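Local coordinates for protein adenylate isopentenyltransferase (Humulus lupulus, PDB 3A8T) that transfers an isopentenyl group from dimethylallyl diphosphate to ATP, ADP or AMP, a step of cytokinin biosynthesis in hop, at residues A[80-85]-A[196-201]; A[205-210]-A[232-237]; A[72-77]-A[226-231]. One frame throughout, in Å; residues are numbered along the deposited sequence.

The three contacts gather round one bound ATP. Contacts 1 and 3 both accept from N6 of its adenine, through Thr-84 O and Asp-72 OD2; contact 2 meets the purine N3, and contact 3 also the ribose, the phosphates and one face of the base. Contact 1 lies about 10 Å from contact 2 and about 14 Å from contact 3, centre to centre; contacts 2 and 3 are about 13 Å apart. Along the chain, contact 1 is nested in the loop that contact 3 closes, whereas contacts 2 and 3 interlock, their segments alternating. Gln-75 NE2 of contact 3 lies 3.0 Å from Thr-84 O of contact 1, a probable hydrogen bond within the adenine pocket.

Contact 1. Residues A[80-85]-A[196-201]; sequences LDITTN and DDMLEL. With ATP (adenosine-5'-triphosphate), chain B.
Ile-82 and Met-198 carry this contact, their side chains sliding past each other in opposite directions between the loop segment 80-85, whose residues 82-85 form a type I turn, and one side of the helical segment 196-201. The methyl CG2 of Ile-82 lies 4.0 Å from CB of Met-198 and 3.7 Å from the carbonyl O of Met-198. The longer branch starts from a CG1 anti to the carbonyl carbon (chi1 -68°) and serves the next part of the helix, where Ile-82 CD1 comes within 3.7 Å of Leu-201 O and 4.3 Å of Leu-201 CB. One isoleucine therefore packs on residues almost a turn apart, with Leu-201 the more exposed. Met-198 reaches back across the loop: its chain bends at chi3 (64°), and CE ends 3.6 Å from the carbonyl O of Thr-83. The side chains of Asn-85 and Met-198 cross at about a right angle, but ND2 is modelled too close to SD for the detail to be relied on.

Behind this apolar layer, the turn presents a polar atom to the nucleotide. Thr-84 O accepts a nearly straight hydrogen bond from N6 of ATP at 2.6 Å, and N6 is the atom to be prenylated. A carbonyl acceptor suits the 6-amino group of adenine and would probably not suit the 6-oxo group of IMP or GMP. OG1 of Thr-84 donates to Leu-80 O at 2.7 Å, from above the carbonyl plane, and Thr-84 N donates to the same oxygen.

Glu-206 of helix 203-210 receives hydrogen bonds from Thr-83 OG1 and Ile-82 N. The loop between strands 66-70 and 97-98 is thus lodged against two consecutive helices, 184-201 and 203-210, with Asp-196 salt-bridged to Lys-272 of helix 257-289.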
loop_
_atom_site.group_PDB
_atom_site.type_symbol
_atom_site.label_atom_id
_atom_site.label_comp_id
_atom_site.label_asym_id
_atom_site.label_seq_id
_atom_site.Cartn_x
_atom_site.Cartn_y
_atom_site.Cartn_z
ATOM N N LEU A 80 2.165 -8.339 10.038
ATOM C CA LEU A 80 1.038 -7.414 10.039
ATOM C C LEU A 80 0.349 -7.394 8.703
ATOM O O LEU A 80 0.116 -6.330 8.160
ATOM C CB LEU A 80 1.500 -5.997 10.395
ATOM C CG LEU A 80 2.323 -5.809 11.694
ATOM C CD1 LEU A 80 2.762 -4.352 11.771
ATOM C CD2 LEU A 80 1.552 -6.202 12.935
ATOM N N ASP A 81 0.021 -8.568 8.187
ATOM C CA ASP A 81 -0.627 -8.702 6.910
ATOM C C ASP A 81 -1.892 -7.842 6.850
ATOM O O ASP A 81 -2.174 -7.219 5.804
ATOM C CB ASP A 81 -0.932 -10.171 6.642
ATOM C CG ASP A 81 0.344 -11.043 6.499
ATOM O OD1 ASP A 81 1.417 -10.524 6.161
ATOM O OD2 ASP A 81 0.288 -12.270 6.686
ATOM N N ILE A 82 -2.626 -7.758 7.967
ATOM C CA ILE A 82 -3.852 -6.938 8.014
ATOM C C ILE A 82 -3.528 -5.459 8.046
ATOM O O ILE A 82 -3.944 -4.716 7.181
ATOM C CB ILE A 82 -4.744 -7.248 9.263
ATOM C CG1 ILE A 82 -5.336 -8.643 9.136
ATOM C CG2 ILE A 82 -5.942 -6.234 9.384
ATOM C CD1 ILE A 82 -5.975 -9.148 10.461
ATOM N N THR A 83 -2.758 -5.064 9.054
ATOM C CA THR A 83 -2.365 -3.685 9.254
ATOM C C THR A 83 -1.744 -3.046 8.012
ATOM O O THR A 83 -2.017 -1.885 7.729
ATOM C CB THR A 83 -1.391 -3.534 10.487
ATOM O OG1 THR A 83 -1.989 -4.096 11.678
ATOM C CG2 THR A 83 -1.102 -2.034 10.751
ATOM N N THR A 84 -0.963 -3.819 7.257
ATOM C CA THR A 84 -0.299 -3.283 6.083
ATOM C C THR A 84 -1.096 -3.326 4.811
ATOM O O THR A 84 -0.667 -2.777 3.804
ATOM C CB THR A 84 1.122 -3.937 5.811
ATOM O OG1 THR A 84 1.014 -5.350 5.765
ATOM C CG2 THR A 84 2.149 -3.507 6.887
ATOM N N ASN A 85 -2.273 -3.948 4.899
ATOM C CA ASN A 85 -3.215 -4.092 3.823
ATOM C C ASN A 85 -2.645 -4.934 2.682
ATOM O O ASN A 85 -2.775 -4.564 1.502
ATOM C CB ASN A 85 -3.643 -2.714 3.325
ATOM C CG ASN A 85 -3.933 -1.694 4.494
ATOM O OD1 ASN A 85 -3.074 -0.799 4.826
ATOM N ND2 ASN A 85 -5.125 -1.809 5.101
ATOM N N ASP A 196 -12.060 0.621 9.520
ATOM C CA ASP A 196 -13.094 -0.161 10.209
ATOM C C ASP A 196 -13.059 -1.643 9.761
ATOM O O ASP A 196 -13.146 -2.534 10.578
ATOM C CB ASP A 196 -14.479 0.454 9.943
ATOM C CG ASP A 196 -14.796 1.670 10.857
ATOM O OD1 ASP A 196 -13.874 2.295 11.418
ATOM O OD2 ASP A 196 -15.980 2.017 11.012
ATOM N N ASP A 197 -12.920 -1.918 8.476
ATOM C CA ASP A 197 -12.837 -3.306 7.999
ATOM C C ASP A 197 -11.588 -4.037 8.539
ATOM O O ASP A 197 -11.614 -5.213 8.717
ATOM C CB ASP A 197 -12.780 -3.382 6.462
ATOM C CG ASP A 197 -14.022 -2.796 5.750
ATOM O OD1 ASP A 197 -14.990 -2.329 6.415
ATOM O OD2 ASP A 197 -14.015 -2.791 4.488
ATOM N N MET A 198 -10.480 -3.330 8.725
ATOM C CA MET A 198 -9.228 -3.905 9.282
ATOM C C MET A 198 -9.440 -4.250 10.753
ATOM O O MET A 198 -8.940 -5.252 11.234
ATOM C CB MET A 198 -8.060 -2.906 9.180
ATOM C CG MET A 198 -7.585 -2.741 7.734
ATOM S SD MET A 198 -6.858 -1.186 7.289
ATOM C CE MET A 198 -5.451 -1.157 8.261
ATOM N N LEU A 199 -10.183 -3.414 11.466
ATOM C CA LEU A 199 -10.433 -3.688 12.879
ATOM C C LEU A 199 -11.377 -4.873 12.942
ATOM O O LEU A 199 -11.201 -5.752 13.766
ATOM C CB LEU A 199 -11.107 -2.501 13.606
ATOM C CG LEU A 199 -10.440 -1.371 14.410
ATOM C CD1 LEU A 199 -9.082 -1.811 14.948
ATOM C CD2 LEU A 199 -10.341 -0.115 13.542
ATOM N N GLU A 200 -12.379 -4.896 12.077
ATOM C CA GLU A 200 -13.333 -6.002 12.069
ATOM C C GLU A 200 -12.656 -7.343 11.727
ATOM O O GLU A 200 -13.058 -8.404 12.210
ATOM C CB GLU A 200 -14.470 -5.689 11.104
ATOM C CG GLU A 200 -15.593 -6.667 11.134
ATOM C CD GLU A 200 -16.845 -6.169 10.378
ATOM O OE1 GLU A 200 -16.679 -5.479 9.327
ATOM O OE2 GLU A 200 -17.997 -6.495 10.832
ATOM N N LEU A 201 -11.602 -7.288 10.925
ATOM C CA LEU A 201 -10.855 -8.478 10.533
ATOM C C LEU A 201 -9.906 -8.918 11.643
ATOM O O LEU A 201 -9.365 -9.967 11.585
ATOM C CB LEU A 201 -10.039 -8.156 9.296
ATOM C CG LEU A 201 -9.971 -8.952 7.999
ATOM C CD1 LEU A 201 -11.320 -9.654 7.657
ATOM C CD2 LEU A 201 -9.547 -7.956 6.887
HETATM P PG ATP B . 8.435 8.776 2.910
HETATM O O1G ATP B . 9.791 8.551 2.316
HETATM O O2G ATP B . 8.475 8.225 4.443
HETATM O O3G ATP B . 8.087 10.352 2.943
HETATM P PB ATP B . 7.694 7.057 0.888
HETATM O O1B ATP B . 7.719 7.694 -0.393
HETATM O O2B ATP B . 9.124 6.540 1.203
HETATM O O3B ATP B . 7.212 8.062 2.032
HETATM P PA ATP B . 5.204 5.844 1.416
HETATM O O1A ATP B . 4.492 7.086 1.157
HETATM O O2A ATP B . 4.341 4.662 0.711
HETATM O O3A ATP B . 6.722 5.759 0.776
HETATM O "O5'" ATP B . 5.203 5.439 2.991
HETATM C "C5'" ATP B . 5.433 6.521 3.851
HETATM C "C4'" ATP B . 4.875 6.125 5.204
HETATM O "O4'" ATP B . 3.476 5.847 5.061
HETATM C "C3'" ATP B . 5.469 4.823 5.795
HETATM O "O3'" ATP B . 6.655 5.097 6.536
HETATM C "C2'" ATP B . 4.311 4.297 6.659
HETATM O "O2'" ATP B . 4.344 4.881 7.915
HETATM C "C1'" ATP B . 3.060 4.712 5.918
HETATM N N9 ATP B . 2.544 3.587 5.089
HETATM C C8 ATP B . 2.784 3.375 3.732
HETATM N N7 ATP B . 2.262 2.230 3.343
HETATM C C5 ATP B . 1.652 1.631 4.405
HETATM C C6 ATP B . 0.926 0.396 4.638
HETATM N N6 ATP B . 0.706 -0.528 3.648
HETATM N N1 ATP B . 0.461 0.162 5.884
HETATM C C2 ATP B . 0.651 1.027 6.871
HETATM N N3 ATP B . 1.315 2.173 6.710
HETATM C C4 ATP B . 1.825 2.518 5.539
#

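Contact 2. Residues A[205-210]-A[232-237]; sequences DELAEF and IGVPEF. With ATP (adenosine-5'-triphosphate), chain B.
Leu-207 overlaps the start of helix 234-243 with both of its methyls. CD1 of Leu-207 approaches the ring of Phe-237 obliquely, 3.5 Å from CD2, and the two side chains cross at about a right angle. The other methyl, Leu-207 CD2, lies 4.0 Å from CG2 of Val-234, while CG1 of Val-234, anti to the backbone N (chi1 -176°), lies at the edge of the Phe-210 ring, near its plane, at 4.5 Å from CE2. An alanine at Leu-207 would probably leave a gap between the two helices and deprive Phe-237 and Val-234 of their methyl partners.

Gly-233, the N-cap, has a backbone shape that would jam a CB against the preceding carbonyl O. Its N donates to Glu-236 OE1 at 2.6 Å, from above the carboxylate plane, which is half of a capping box; OE2 of Glu-236 takes a second bond from Asn-274. Phe-237 continues the apolar layer, meeting Phe-204 edge-to-face.

Just before the cap, Ile-232 N donates to ATP N3 at 2.9 Å and 170°, nearly straight. The arrangement is a capped helix start whose preceding residue forms part of the purine-binding site.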
loop_
_atom_site.group_PDB
_atom_site.type_symbol
_atom_site.label_atom_id
_atom_site.label_comp_id
_atom_site.label_asym_id
_atom_site.label_seq_id
_atom_site.Cartn_x
_atom_site.Cartn_y
_atom_site.Cartn_z
ATOM N N ASP A 205 -6.033 -7.265 17.510
ATOM C CA ASP A 205 -5.414 -8.428 18.098
ATOM C C ASP A 205 -4.087 -8.680 17.454
ATOM O O ASP A 205 -3.199 -9.163 18.061
ATOM C CB ASP A 205 -6.325 -9.602 17.878
ATOM C CG ASP A 205 -7.664 -9.360 18.508
ATOM O OD1 ASP A 205 -7.748 -9.357 19.760
ATOM O OD2 ASP A 205 -8.635 -9.134 17.763
ATOM N N GLU A 206 -3.964 -8.332 16.199
ATOM C CA GLU A 206 -2.714 -8.521 15.467
ATOM C C GLU A 206 -1.666 -7.599 16.093
ATOM O O GLU A 206 -0.531 -7.991 16.358
ATOM C CB GLU A 206 -2.944 -8.141 13.994
ATOM C CG GLU A 206 -1.782 -8.379 13.073
ATOM C CD GLU A 206 -2.036 -7.887 11.646
ATOM O OE1 GLU A 206 -2.067 -6.651 11.429
ATOM O OE2 GLU A 206 -2.206 -8.747 10.749
ATOM N N LEU A 207 -2.076 -6.362 16.355
ATOM C CA LEU A 207 -1.176 -5.382 16.918
ATOM C C LEU A 207 -0.890 -5.698 18.383
ATOM O O LEU A 207 0.211 -5.442 18.865
ATOM C CB LEU A 207 -1.784 -3.974 16.738
ATOM C CG LEU A 207 -1.982 -3.382 15.326
ATOM C CD1 LEU A 207 -2.894 -2.253 15.416
ATOM C CD2 LEU A 207 -0.656 -2.881 14.692
ATOM N N ALA A 208 -1.865 -6.243 19.109
ATOM C CA ALA A 208 -1.622 -6.591 20.510
ATOM C C ALA A 208 -0.575 -7.691 20.577
ATOM O O ALA A 208 0.228 -7.718 21.492
ATOM C CB ALA A 208 -2.935 -7.064 21.220
ATOM N N GLU A 209 -0.580 -8.593 19.603
ATOM C CA GLU A 209 0.372 -9.707 19.581
ATOM C C GLU A 209 1.743 -9.228 19.095
ATOM O O GLU A 209 2.784 -9.767 19.484
ATOM C CB GLU A 209 -0.159 -10.838 18.688
ATOM C CG GLU A 209 0.805 -12.001 18.486
ATOM C CD GLU A 209 1.013 -12.867 19.765
ATOM O OE1 GLU A 209 0.029 -13.098 20.523
ATOM O OE2 GLU A 209 2.161 -13.330 20.009
ATOM N N PHE A 210 1.738 -8.190 18.267
ATOM C CA PHE A 210 2.975 -7.616 17.736
ATOM C C PHE A 210 3.698 -6.792 18.829
ATOM O O PHE A 210 4.945 -6.668 18.871
ATOM C CB PHE A 210 2.624 -6.697 16.586
ATOM C CG PHE A 210 3.802 -6.224 15.810
ATOM C CD1 PHE A 210 4.584 -7.138 15.054
ATOM C CD2 PHE A 210 4.138 -4.881 15.795
ATOM C CE1 PHE A 210 5.679 -6.697 14.304
ATOM C CE2 PHE A 210 5.237 -4.428 15.047
ATOM C CZ PHE A 210 6.003 -5.313 14.309
ATOM N N ILE A 232 1.213 2.580 9.549
ATOM C CA ILE A 232 0.145 3.313 10.256
ATOM C C ILE A 232 -0.634 2.271 11.077
ATOM O O ILE A 232 -0.975 1.193 10.574
ATOM C CB ILE A 232 -0.876 4.049 9.319
ATOM C CG1 ILE A 232 -0.194 5.055 8.402
ATOM C CG2 ILE A 232 -1.853 4.813 10.156
ATOM C CD1 ILE A 232 0.542 6.035 9.088
ATOM N N GLY A 233 -0.883 2.590 12.349
ATOM C CA GLY A 233 -1.570 1.659 13.233
ATOM C C GLY A 233 -0.663 1.232 14.360
ATOM O O GLY A 233 -1.067 1.116 15.534
ATOM N N VAL A 234 0.610 1.049 14.047
ATOM C CA VAL A 234 1.464 0.615 15.132
ATOM C C VAL A 234 1.720 1.650 16.218
ATOM O O VAL A 234 1.595 1.362 17.373
ATOM C CB VAL A 234 2.816 0.150 14.646
ATOM C CG1 VAL A 234 3.576 -0.365 15.815
ATOM C CG2 VAL A 234 2.668 -0.904 13.551
ATOM N N PRO A 235 2.141 2.859 15.832
ATOM C CA PRO A 235 2.422 3.928 16.821
ATOM C C PRO A 235 1.160 4.339 17.579
ATOM O O PRO A 235 1.226 4.570 18.790
ATOM C CB PRO A 235 2.979 5.094 15.977
ATOM C CG PRO A 235 3.128 4.514 14.496
ATOM C CD PRO A 235 2.138 3.366 14.441
ATOM N N GLU A 236 0.021 4.350 16.862
ATOM C CA GLU A 236 -1.283 4.744 17.415
ATOM C C GLU A 236 -1.705 3.779 18.508
ATOM O O GLU A 236 -2.054 4.208 19.620
ATOM C CB GLU A 236 -2.375 4.839 16.328
ATOM C CG GLU A 236 -2.119 5.843 15.235
ATOM C CD GLU A 236 -1.188 5.330 14.123
ATOM O OE1 GLU A 236 -0.462 4.300 14.279
ATOM O OE2 GLU A 236 -1.187 5.968 13.055
ATOM N N PHE A 237 -1.662 2.483 18.219
ATOM C CA PHE A 237 -2.030 1.561 19.273
ATOM C C PHE A 237 -1.022 1.430 20.368
ATOM O O PHE A 237 -1.398 1.094 21.477
ATOM C CB PHE A 237 -2.488 0.205 18.715
ATOM C CG PHE A 237 -3.990 0.174 18.478
ATOM C CD1 PHE A 237 -4.883 0.254 19.577
ATOM C CD2 PHE A 237 -4.532 0.250 17.171
ATOM C CE1 PHE A 237 -6.269 0.422 19.373
ATOM C CE2 PHE A 237 -5.904 0.414 16.967
ATOM C CZ PHE A 237 -6.775 0.505 18.064
HETATM P PG ATP B . 8.435 8.776 2.910
HETATM O O1G ATP B . 9.791 8.551 2.316
HETATM O O2G ATP B . 8.475 8.225 4.443
HETATM O O3G ATP B . 8.087 10.352 2.943
HETATM P PB ATP B . 7.694 7.057 0.888
HETATM O O1B ATP B . 7.719 7.694 -0.393
HETATM O O2B ATP B . 9.124 6.540 1.203
HETATM O O3B ATP B . 7.212 8.062 2.032
HETATM P PA ATP B . 5.204 5.844 1.416
HETATM O O1A ATP B . 4.492 7.086 1.157
HETATM O O2A ATP B . 4.341 4.662 0.711
HETATM O O3A ATP B . 6.722 5.759 0.776
HETATM O "O5'" ATP B . 5.203 5.439 2.991
HETATM C "C5'" ATP B . 5.433 6.521 3.851
HETATM C "C4'" ATP B . 4.875 6.125 5.204
HETATM O "O4'" ATP B . 3.476 5.847 5.061
HETATM C "C3'" ATP B . 5.469 4.823 5.795
HETATM O "O3'" ATP B . 6.655 5.097 6.536
HETATM C "C2'" ATP B . 4.311 4.297 6.659
HETATM O "O2'" ATP B . 4.344 4.881 7.915
HETATM C "C1'" ATP B . 3.060 4.712 5.918
HETATM N N9 ATP B . 2.544 3.587 5.089
HETATM C C8 ATP B . 2.784 3.375 3.732
HETATM N N7 ATP B . 2.262 2.230 3.343
HETATM C C5 ATP B . 1.652 1.631 4.405
HETATM C C6 ATP B . 0.926 0.396 4.638
HETATM N N6 ATP B . 0.706 -0.528 3.648
HETATM N N1 ATP B . 0.461 0.162 5.884
HETATM C C2 ATP B . 0.651 1.027 6.871
HETATM N N3 ATP B . 1.315 2.173 6.710
HETATM C C4 ATP B . 1.825 2.518 5.539
#

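Contact 3. Residues A[72-77]-A[226-231]. With ATP (adenosine-5'-triphosphate), chain B.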
loop_
_atom_site.group_PDB
_atom_site.type_symbol
_atom_site.label_atom_id
_atom_site.label_comp_id
_atom_site.label_asym_id
_atom_site.label_seq_id
_atom_site.Cartn_x
_atom_site.Cartn_y
_atom_site.Cartn_z
ATOM N N ASP A 72 5.301 -1.123 -2.290
ATOM C CA ASP A 72 4.846 -0.500 -1.045
ATOM C C ASP A 72 5.933 -0.869 0.004
ATOM O O ASP A 72 6.241 -2.028 0.242
ATOM C CB ASP A 72 3.474 -1.046 -0.719
ATOM C CG ASP A 72 2.963 -0.579 0.599
ATOM O OD1 ASP A 72 3.631 -0.825 1.622
ATOM O OD2 ASP A 72 1.877 0.028 0.620
ATOM N N LYS A 73 6.568 0.126 0.587
ATOM C CA LYS A 73 7.656 -0.158 1.507
ATOM C C LYS A 73 7.333 -0.832 2.856
ATOM O O LYS A 73 8.237 -1.358 3.500
ATOM C CB LYS A 73 8.520 1.110 1.709
ATOM C CG LYS A 73 7.936 2.176 2.602
ATOM C CD LYS A 73 8.950 3.327 2.762
ATOM C CE LYS A 73 8.637 4.186 3.999
ATOM N NZ LYS A 73 9.568 5.293 4.210
ATOM N N MET A 74 6.066 -0.824 3.279
ATOM C CA MET A 74 5.704 -1.516 4.510
ATOM C C MET A 74 5.387 -2.981 4.159
ATOM O O MET A 74 5.698 -3.908 4.914
ATOM C CB MET A 74 4.488 -0.851 5.186
ATOM C CG MET A 74 4.805 0.473 5.908
ATOM S SD MET A 74 6.124 0.211 7.197
ATOM C CE MET A 74 7.466 1.004 6.412
ATOM N N GLN A 75 4.785 -3.185 2.987
ATOM C CA GLN A 75 4.382 -4.495 2.527
ATOM C C GLN A 75 5.507 -5.437 2.171
ATOM O O GLN A 75 5.246 -6.604 1.868
ATOM C CB GLN A 75 3.434 -4.355 1.328
ATOM C CG GLN A 75 2.089 -3.795 1.725
ATOM C CD GLN A 75 1.042 -3.911 0.668
ATOM O OE1 GLN A 75 1.255 -4.491 -0.379
ATOM N NE2 GLN A 75 -0.105 -3.370 0.939
ATOM N N VAL A 76 6.744 -4.941 2.211
ATOM C CA VAL A 76 7.864 -5.774 1.849
ATOM C C VAL A 76 8.187 -6.673 3.024
ATOM O O VAL A 76 8.795 -7.697 2.840
ATOM C CB VAL A 76 9.187 -4.952 1.457
ATOM C CG1 VAL A 76 8.954 -4.146 0.217
ATOM C CG2 VAL A 76 9.652 -3.995 2.605
ATOM N N TYR A 77 7.755 -6.301 4.220
ATOM C CA TYR A 77 8.077 -7.062 5.409
ATOM C C TYR A 77 7.085 -8.138 5.682
ATOM O O TYR A 77 5.919 -7.942 5.418
ATOM C CB TYR A 77 8.109 -6.152 6.623
ATOM C CG TYR A 77 9.077 -4.994 6.504
ATOM C CD1 TYR A 77 10.449 -5.202 6.526
ATOM C CD2 TYR A 77 8.615 -3.697 6.323
ATOM C CE1 TYR A 77 11.330 -4.143 6.367
ATOM C CE2 TYR A 77 9.485 -2.632 6.167
ATOM C CZ TYR A 77 10.832 -2.859 6.187
ATOM O OH TYR A 77 11.694 -1.828 6.015
ATOM N N THR A 226 11.594 2.957 12.711
ATOM C CA THR A 226 12.317 2.244 11.698
ATOM C C THR A 226 11.591 0.983 11.225
ATOM O O THR A 226 11.054 0.226 12.021
ATOM C CB THR A 226 13.768 1.909 12.189
ATOM O OG1 THR A 226 14.421 1.063 11.226
ATOM C CG2 THR A 226 13.721 1.177 13.500
ATOM N N GLY A 227 11.563 0.809 9.898
ATOM C CA GLY A 227 10.977 -0.357 9.256
ATOM C C GLY A 227 9.468 -0.563 9.448
ATOM O O GLY A 227 8.682 0.422 9.474
ATOM N N LEU A 228 9.087 -1.843 9.568
ATOM C CA LEU A 228 7.689 -2.233 9.779
ATOM C C LEU A 228 7.047 -1.493 10.965
ATOM O O LEU A 228 5.848 -1.321 11.013
ATOM C CB LEU A 228 7.568 -3.745 10.000
ATOM C CG LEU A 228 6.116 -4.242 10.098
ATOM C CD1 LEU A 228 5.419 -3.871 8.839
ATOM C CD2 LEU A 228 6.010 -5.726 10.275
ATOM N N ARG A 229 7.852 -1.034 11.919
ATOM C CA ARG A 229 7.270 -0.343 13.051
ATOM C C ARG A 229 6.762 1.069 12.674
ATOM O O ARG A 229 6.150 1.737 13.480
ATOM C CB ARG A 229 8.258 -0.341 14.235
ATOM C CG ARG A 229 8.468 -1.723 14.770
ATOM C CD ARG A 229 9.120 -1.761 16.147
ATOM N NE ARG A 229 8.409 -0.937 17.111
ATOM C CZ ARG A 229 7.246 -1.248 17.693
ATOM N NH1 ARG A 229 6.622 -2.405 17.446
ATOM N NH2 ARG A 229 6.643 -0.338 18.445
ATOM N N LYS A 230 7.028 1.497 11.440
ATOM C CA LYS A 230 6.519 2.763 10.919
ATOM C C LYS A 230 5.057 2.662 10.409
ATOM O O LYS A 230 4.403 3.684 10.283
ATOM C CB LYS A 230 7.333 3.244 9.720
ATOM C CG LYS A 230 8.772 3.564 10.025
ATOM C CD LYS A 230 9.467 3.999 8.753
ATOM C CE LYS A 230 9.479 5.499 8.664
ATOM N NZ LYS A 230 9.963 5.934 7.322
ATOM N N ALA A 231 4.576 1.454 10.106
ATOM C CA ALA A 231 3.239 1.197 9.564
ATOM C C ALA A 231 2.147 1.949 10.275
ATOM O O ALA A 231 2.151 1.972 11.495
ATOM C CB ALA A 231 2.965 -0.298 9.622
HETATM P PG ATP B . 8.435 8.776 2.910
HETATM O O1G ATP B . 9.791 8.551 2.316
HETATM O O2G ATP B . 8.475 8.225 4.443
HETATM O O3G ATP B . 8.087 10.352 2.943
HETATM P PB ATP B . 7.694 7.057 0.888
HETATM O O1B ATP B . 7.719 7.694 -0.393
HETATM O O2B ATP B . 9.124 6.540 1.203
HETATM O O3B ATP B . 7.212 8.062 2.032
HETATM P PA ATP B . 5.204 5.844 1.416
HETATM O O1A ATP B . 4.492 7.086 1.157
HETATM O O2A ATP B . 4.341 4.662 0.711
HETATM O O3A ATP B . 6.722 5.759 0.776
HETATM O "O5'" ATP B . 5.203 5.439 2.991
HETATM C "C5'" ATP B . 5.433 6.521 3.851
HETATM C "C4'" ATP B . 4.875 6.125 5.204
HETATM O "O4'" ATP B . 3.476 5.847 5.061
HETATM C "C3'" ATP B . 5.469 4.823 5.795
HETATM O "O3'" ATP B . 6.655 5.097 6.536
HETATM C "C2'" ATP B . 4.311 4.297 6.659
HETATM O "O2'" ATP B . 4.344 4.881 7.915
HETATM C "C1'" ATP B . 3.060 4.712 5.918
HETATM N N9 ATP B . 2.544 3.587 5.089
HETATM C C8 ATP B . 2.784 3.375 3.732
HETATM N N7 ATP B . 2.262 2.230 3.343
HETATM C C5 ATP B . 1.652 1.631 4.405
HETATM C C6 ATP B . 0.926 0.396 4.638
HETATM N N6 ATP B . 0.706 -0.528 3.648
HETATM N N1 ATP B . 0.461 0.162 5.884
HETATM C C2 ATP B . 0.651 1.027 6.871
HETATM N N3 ATP B . 1.315 2.173 6.710
HETATM C C4 ATP B . 1.825 2.518 5.539
#
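Met-74 is wedged between the adenine of ATP and the loop 226-231, and van der Waals packing makes up most of the contact. Its CG lies over one face of the base, 3.6 Å from ATP C4. Beyond it the chain bends twice, at chi2 and chi3, placing SD of Met-74 3.5 Å from N of Ala-231 and CE of Met-74 3.3 Å from O of Gly-227. Tyr-77 packs beside it, sliding past Leu-228: the backbone N of Leu-228 sits over one ring face, 3.5 Å from Tyr-77 CE2. The phenol OH is held by Leu-110 N.

Hydrogen bonds run to the nucleotide and within segment 72-77; none joins the two protein segments directly. ATP N6 donates to Asp-72 OD2 over 3.3 Å, long but straight at 179°. OD1 of the same carboxylate accepts from Met-74 N, closing an Asx turn, and from Gln-75 N, extending it to an Asx motif; the two approach from opposite faces of its plane and limit its rotation. Across the ligand, ATP O2' donates to Lys-230 O over 2.7 Å.

Charge forms the third group. The CG of Lys-73 stands between its backbone N and carbonyl carbon (chi1 76°), and the chain then runs out extended to the phosphates, with NZ 3.1 Å from ATP O2G and a weak bond to O2B. NZ of Lys-230 lies 3.2 Å from NZ of Lys-73; as two donors they form no bond.

If both lysines are charged they would repel each other, which the nearby phosphates probably offset. The chemistry thus divides along the ligand: a carboxylate at the amino group, the methylene groups of a methionine over the base, its thioether turned to the loop 226-231, a carbonyl at the ribose, and two lysine amines near the triphosphate.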